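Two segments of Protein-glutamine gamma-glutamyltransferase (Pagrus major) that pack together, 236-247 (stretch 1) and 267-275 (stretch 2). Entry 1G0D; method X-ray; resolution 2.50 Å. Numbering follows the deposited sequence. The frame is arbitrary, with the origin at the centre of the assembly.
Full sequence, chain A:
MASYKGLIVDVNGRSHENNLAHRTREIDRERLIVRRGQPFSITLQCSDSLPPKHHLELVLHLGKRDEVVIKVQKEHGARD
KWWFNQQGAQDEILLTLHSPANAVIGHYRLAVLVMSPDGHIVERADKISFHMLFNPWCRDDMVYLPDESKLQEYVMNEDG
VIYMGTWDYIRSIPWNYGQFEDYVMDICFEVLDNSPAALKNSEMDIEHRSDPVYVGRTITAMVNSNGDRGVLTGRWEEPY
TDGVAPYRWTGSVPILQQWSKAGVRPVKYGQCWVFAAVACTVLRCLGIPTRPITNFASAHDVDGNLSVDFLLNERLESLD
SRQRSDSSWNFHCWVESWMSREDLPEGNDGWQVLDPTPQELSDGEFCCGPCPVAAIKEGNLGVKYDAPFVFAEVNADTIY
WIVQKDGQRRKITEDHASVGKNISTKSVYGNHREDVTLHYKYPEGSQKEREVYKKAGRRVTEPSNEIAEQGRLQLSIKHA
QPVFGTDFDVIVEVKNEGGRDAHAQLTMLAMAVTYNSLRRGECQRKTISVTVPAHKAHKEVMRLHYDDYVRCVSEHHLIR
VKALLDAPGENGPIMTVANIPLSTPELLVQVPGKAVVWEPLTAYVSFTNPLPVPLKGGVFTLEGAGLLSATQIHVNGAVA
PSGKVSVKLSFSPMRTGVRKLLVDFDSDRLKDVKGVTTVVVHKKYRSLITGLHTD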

# COMPACT_ATOMS: atom_id res chain seq x y z
N TRP A 236 9.03 1.80 -13.88
CA TRP A 236 7.91 1.08 -14.42
C TRP A 236 8.23 -0.02 -15.38
O TRP A 236 7.34 -0.79 -15.74
CB TRP A 236 6.92 2.10 -14.98
CG TRP A 236 6.56 3.09 -13.87
CD1 TRP A 236 7.17 4.29 -13.64
CD2 TRP A 236 5.68 2.87 -12.73
NE1 TRP A 236 6.74 4.81 -12.42
CE2 TRP A 236 5.84 3.96 -11.86
CE3 TRP A 236 4.80 1.84 -12.38
CZ2 TRP A 236 5.15 4.06 -10.66
CZ3 TRP A 236 4.10 1.95 -11.18
CH2 TRP A 236 4.29 3.06 -10.34
N GLU A 237 9.50 -0.12 -15.78
CA GLU A 237 9.91 -1.22 -16.66
C GLU A 237 11.27 -1.83 -16.41
O GLU A 237 12.26 -1.17 -16.08
CB GLU A 237 9.75 -0.90 -18.15
CG GLU A 237 9.00 -2.01 -18.90
CD GLU A 237 9.22 -1.99 -20.38
OE1 GLU A 237 9.74 -0.96 -20.87
OE2 GLU A 237 8.88 -2.98 -21.05
N GLU A 238 11.20 -3.15 -16.62
CA GLU A 238 12.19 -4.19 -16.42
C GLU A 238 13.70 -4.03 -16.27
O GLU A 238 14.25 -4.60 -15.33
CB GLU A 238 11.83 -5.33 -17.35
CG GLU A 238 12.92 -6.21 -17.65
CD GLU A 238 13.42 -5.91 -19.01
OE1 GLU A 238 14.64 -5.66 -19.08
OE2 GLU A 238 12.61 -5.92 -19.98
N PRO A 239 14.41 -3.35 -17.17
CA PRO A 239 15.84 -3.36 -16.74
C PRO A 239 16.03 -2.50 -15.46
O PRO A 239 16.19 -1.28 -15.53
CB PRO A 239 16.59 -2.79 -17.94
CG PRO A 239 15.54 -2.04 -18.71
CD PRO A 239 14.19 -2.68 -18.45
N TYR A 240 15.97 -3.14 -14.29
CA TYR A 240 16.06 -2.43 -13.02
C TYR A 240 17.51 -2.40 -12.64
O TYR A 240 17.90 -2.75 -11.53
CB TYR A 240 15.28 -3.19 -11.95
CG TYR A 240 13.83 -3.38 -12.32
CD1 TYR A 240 12.93 -2.31 -12.31
CD2 TYR A 240 13.37 -4.61 -12.73
CE1 TYR A 240 11.61 -2.48 -12.71
CE2 TYR A 240 12.06 -4.79 -13.14
CZ TYR A 240 11.19 -3.73 -13.13
OH TYR A 240 9.90 -3.94 -13.55
N THR A 241 18.30 -1.91 -13.59
CA THR A 241 19.73 -1.92 -13.45
C THR A 241 20.42 -1.67 -12.12
O THR A 241 21.14 -2.56 -11.64
CB THR A 241 20.39 -1.05 -14.53
OG1 THR A 241 19.78 0.24 -14.56
CG2 THR A 241 20.21 -1.71 -15.88
N ASP A 242 20.23 -0.54 -11.49
CA ASP A 242 21.01 -0.40 -10.27
C ASP A 242 20.24 -0.40 -8.98
O ASP A 242 20.40 0.50 -8.15
CB ASP A 242 21.88 0.84 -10.37
CG ASP A 242 22.54 0.96 -11.74
OD1 ASP A 242 23.50 0.18 -12.01
OD2 ASP A 242 22.10 1.83 -12.54
N GLY A 243 19.41 -1.42 -8.80
CA GLY A 243 18.59 -1.48 -7.61
C GLY A 243 17.82 -2.77 -7.53
O GLY A 243 18.08 -3.68 -8.30
N VAL A 244 16.88 -2.85 -6.59
CA VAL A 244 16.09 -4.06 -6.44
C VAL A 244 14.83 -3.93 -7.27
O VAL A 244 14.21 -2.89 -7.29
CB VAL A 244 15.68 -4.29 -4.98
CG1 VAL A 244 14.82 -5.52 -4.90
CG2 VAL A 244 16.91 -4.46 -4.09
N ALA A 245 14.46 -4.98 -7.98
CA ALA A 245 13.25 -4.90 -8.76
C ALA A 245 12.07 -4.84 -7.79
O ALA A 245 12.06 -5.53 -6.77
CB ALA A 245 13.13 -6.11 -9.64
N PRO A 246 11.06 -4.00 -8.11
CA PRO A 246 9.87 -3.86 -7.26
C PRO A 246 9.18 -5.16 -6.85
O PRO A 246 8.72 -5.29 -5.73
CB PRO A 246 8.96 -2.97 -8.10
CG PRO A 246 9.89 -2.15 -8.87
CD PRO A 246 11.00 -3.09 -9.26
N TYR A 247 9.12 -6.12 -7.76
CA TYR A 247 8.44 -7.38 -7.46
C TYR A 247 9.19 -8.27 -6.45
O TYR A 247 8.69 -9.34 -6.06
CB TYR A 247 8.18 -8.13 -8.77
CG TYR A 247 9.42 -8.80 -9.28
CD1 TYR A 247 10.27 -8.13 -10.16
CD2 TYR A 247 9.78 -10.07 -8.84
CE1 TYR A 247 11.47 -8.71 -10.57
CE2 TYR A 247 10.98 -10.65 -9.24
CZ TYR A 247 11.83 -9.97 -10.10
OH TYR A 247 13.03 -10.54 -10.49
N VAL A 267 15.10 4.89 -2.63
CA VAL A 267 15.48 3.49 -2.81
C VAL A 267 15.08 3.00 -4.17
O VAL A 267 13.97 3.29 -4.62
CB VAL A 267 14.79 2.65 -1.74
CG1 VAL A 267 15.12 1.19 -1.92
CG2 VAL A 267 15.20 3.16 -0.37
N LYS A 268 15.97 2.28 -4.85
CA LYS A 268 15.66 1.73 -6.17
C LYS A 268 15.24 0.26 -6.10
O LYS A 268 16.04 -0.58 -5.69
CB LYS A 268 16.87 1.83 -7.07
CG LYS A 268 17.34 3.23 -7.38
CD LYS A 268 18.29 3.23 -8.57
CE LYS A 268 19.18 4.42 -8.57
NZ LYS A 268 19.77 4.55 -7.22
N TYR A 269 14.03 -0.10 -6.52
CA TYR A 269 13.03 0.80 -7.12
C TYR A 269 11.67 0.40 -6.56
O TYR A 269 11.54 -0.53 -5.81
CB TYR A 269 12.98 0.60 -8.65
CG TYR A 269 14.27 0.85 -9.43
CD1 TYR A 269 14.68 2.15 -9.80
CD2 TYR A 269 15.08 -0.21 -9.81
CE1 TYR A 269 15.88 2.35 -10.54
CE2 TYR A 269 16.26 -0.02 -10.54
CZ TYR A 269 16.67 1.25 -10.90
OH TYR A 269 17.89 1.35 -11.59
N GLY A 270 10.63 1.09 -6.97
CA GLY A 270 9.32 0.71 -6.50
C GLY A 270 8.28 0.86 -7.61
O GLY A 270 8.53 1.49 -8.65
N GLN A 271 7.13 0.23 -7.39
CA GLN A 271 5.99 0.33 -8.30
C GLN A 271 4.75 0.60 -7.43
O GLN A 271 4.83 0.48 -6.21
CB GLN A 271 5.87 -0.94 -9.14
CG GLN A 271 6.57 -0.75 -10.46
CD GLN A 271 7.04 -2.04 -11.12
OE1 GLN A 271 6.53 -3.15 -10.85
NE2 GLN A 271 8.03 -1.89 -12.00
N CYS A 272 3.60 0.94 -8.03
CA CYS A 272 2.43 1.31 -7.24
C CYS A 272 2.09 0.54 -5.97
O CYS A 272 1.91 1.18 -4.94
CB CYS A 272 1.19 1.48 -8.12
SG CYS A 272 0.39 0.02 -8.62
N TRP A 273 2.01 -0.79 -5.98
CA TRP A 273 1.69 -1.50 -4.72
C TRP A 273 2.82 -1.44 -3.64
O TRP A 273 2.54 -1.61 -2.45
CB TRP A 273 1.28 -2.96 -4.97
CG TRP A 273 2.44 -3.79 -5.26
CD1 TRP A 273 3.22 -4.45 -4.36
CD2 TRP A 273 3.08 -3.93 -6.53
NE1 TRP A 273 4.32 -4.98 -4.98
CE2 TRP A 273 4.26 -4.68 -6.32
CE3 TRP A 273 2.78 -3.49 -7.82
CZ2 TRP A 273 5.13 -5.00 -7.37
CZ3 TRP A 273 3.64 -3.80 -8.85
CH2 TRP A 273 4.80 -4.55 -8.62
N VAL A 274 4.08 -1.21 -4.04
CA VAL A 274 5.17 -1.08 -3.07
C VAL A 274 5.15 0.30 -2.36
O VAL A 274 5.59 0.42 -1.21
CB VAL A 274 6.55 -1.21 -3.75
CG1 VAL A 274 7.62 -1.08 -2.73
CG2 VAL A 274 6.68 -2.53 -4.38
N PHE A 275 4.62 1.32 -3.05
CA PHE A 275 4.48 2.69 -2.53
C PHE A 275 3.34 2.66 -1.52
O PHE A 275 3.42 3.26 -0.47
CB PHE A 275 4.01 3.69 -3.60
CG PHE A 275 4.97 3.93 -4.71
CD1 PHE A 275 6.33 3.68 -4.55
CD2 PHE A 275 4.49 4.31 -5.97
CE1 PHE A 275 7.19 3.77 -5.63
CE2 PHE A 275 5.33 4.41 -7.07
CZ PHE A 275 6.69 4.14 -6.91
O HOH W 1 6.82 -6.28 -4.34
O HOH W 2 8.53 -5.12 -10.85

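Stretch 1 has no regular helix or strand; stretch 2 passes from a short strand into a helix. The backbones meet at V244, whose N donates to K268 O (2.6 Å) and whose O accepts from Y269 N (2.9 Å). The peptide bond between K268 and Y269 is cis. A CB on G243 would clash with K268 CB.

Y269 has chi1 m (-60°). Its CA-to-CB bond points sideways, but the ring end comes nearer to stretch 1. This brings Y269 OH to D242 N, which donates to it at 3.0 Å. Y240 CB packs 3.6 Å from Y269 CE2.

Y240 is also m, and its OH accepts from Q271 NE2 (3.2 Å). Water 2 donates to Q271 OE1 and accepts a weak bond from Y247 N. The Q271 amide is thus held at both ends, consistent with its off-well chi1 of -95°.

The CA-to-CB bond of P246 points toward stretch 2. Its ring packs on apolar atoms, with P246 CB 4.4 Å from V274 CG2. Water 1 accepts from W273 NE1 and donates to P246 O, so both buried groups find partners.

W236 is m and also starts sideways. Its ring reaches the helix start, largely through apolar packing. It meets F275 rim to rim, with planes at 76°; W236 CZ2 lies 3.6 Å from F275 CE2.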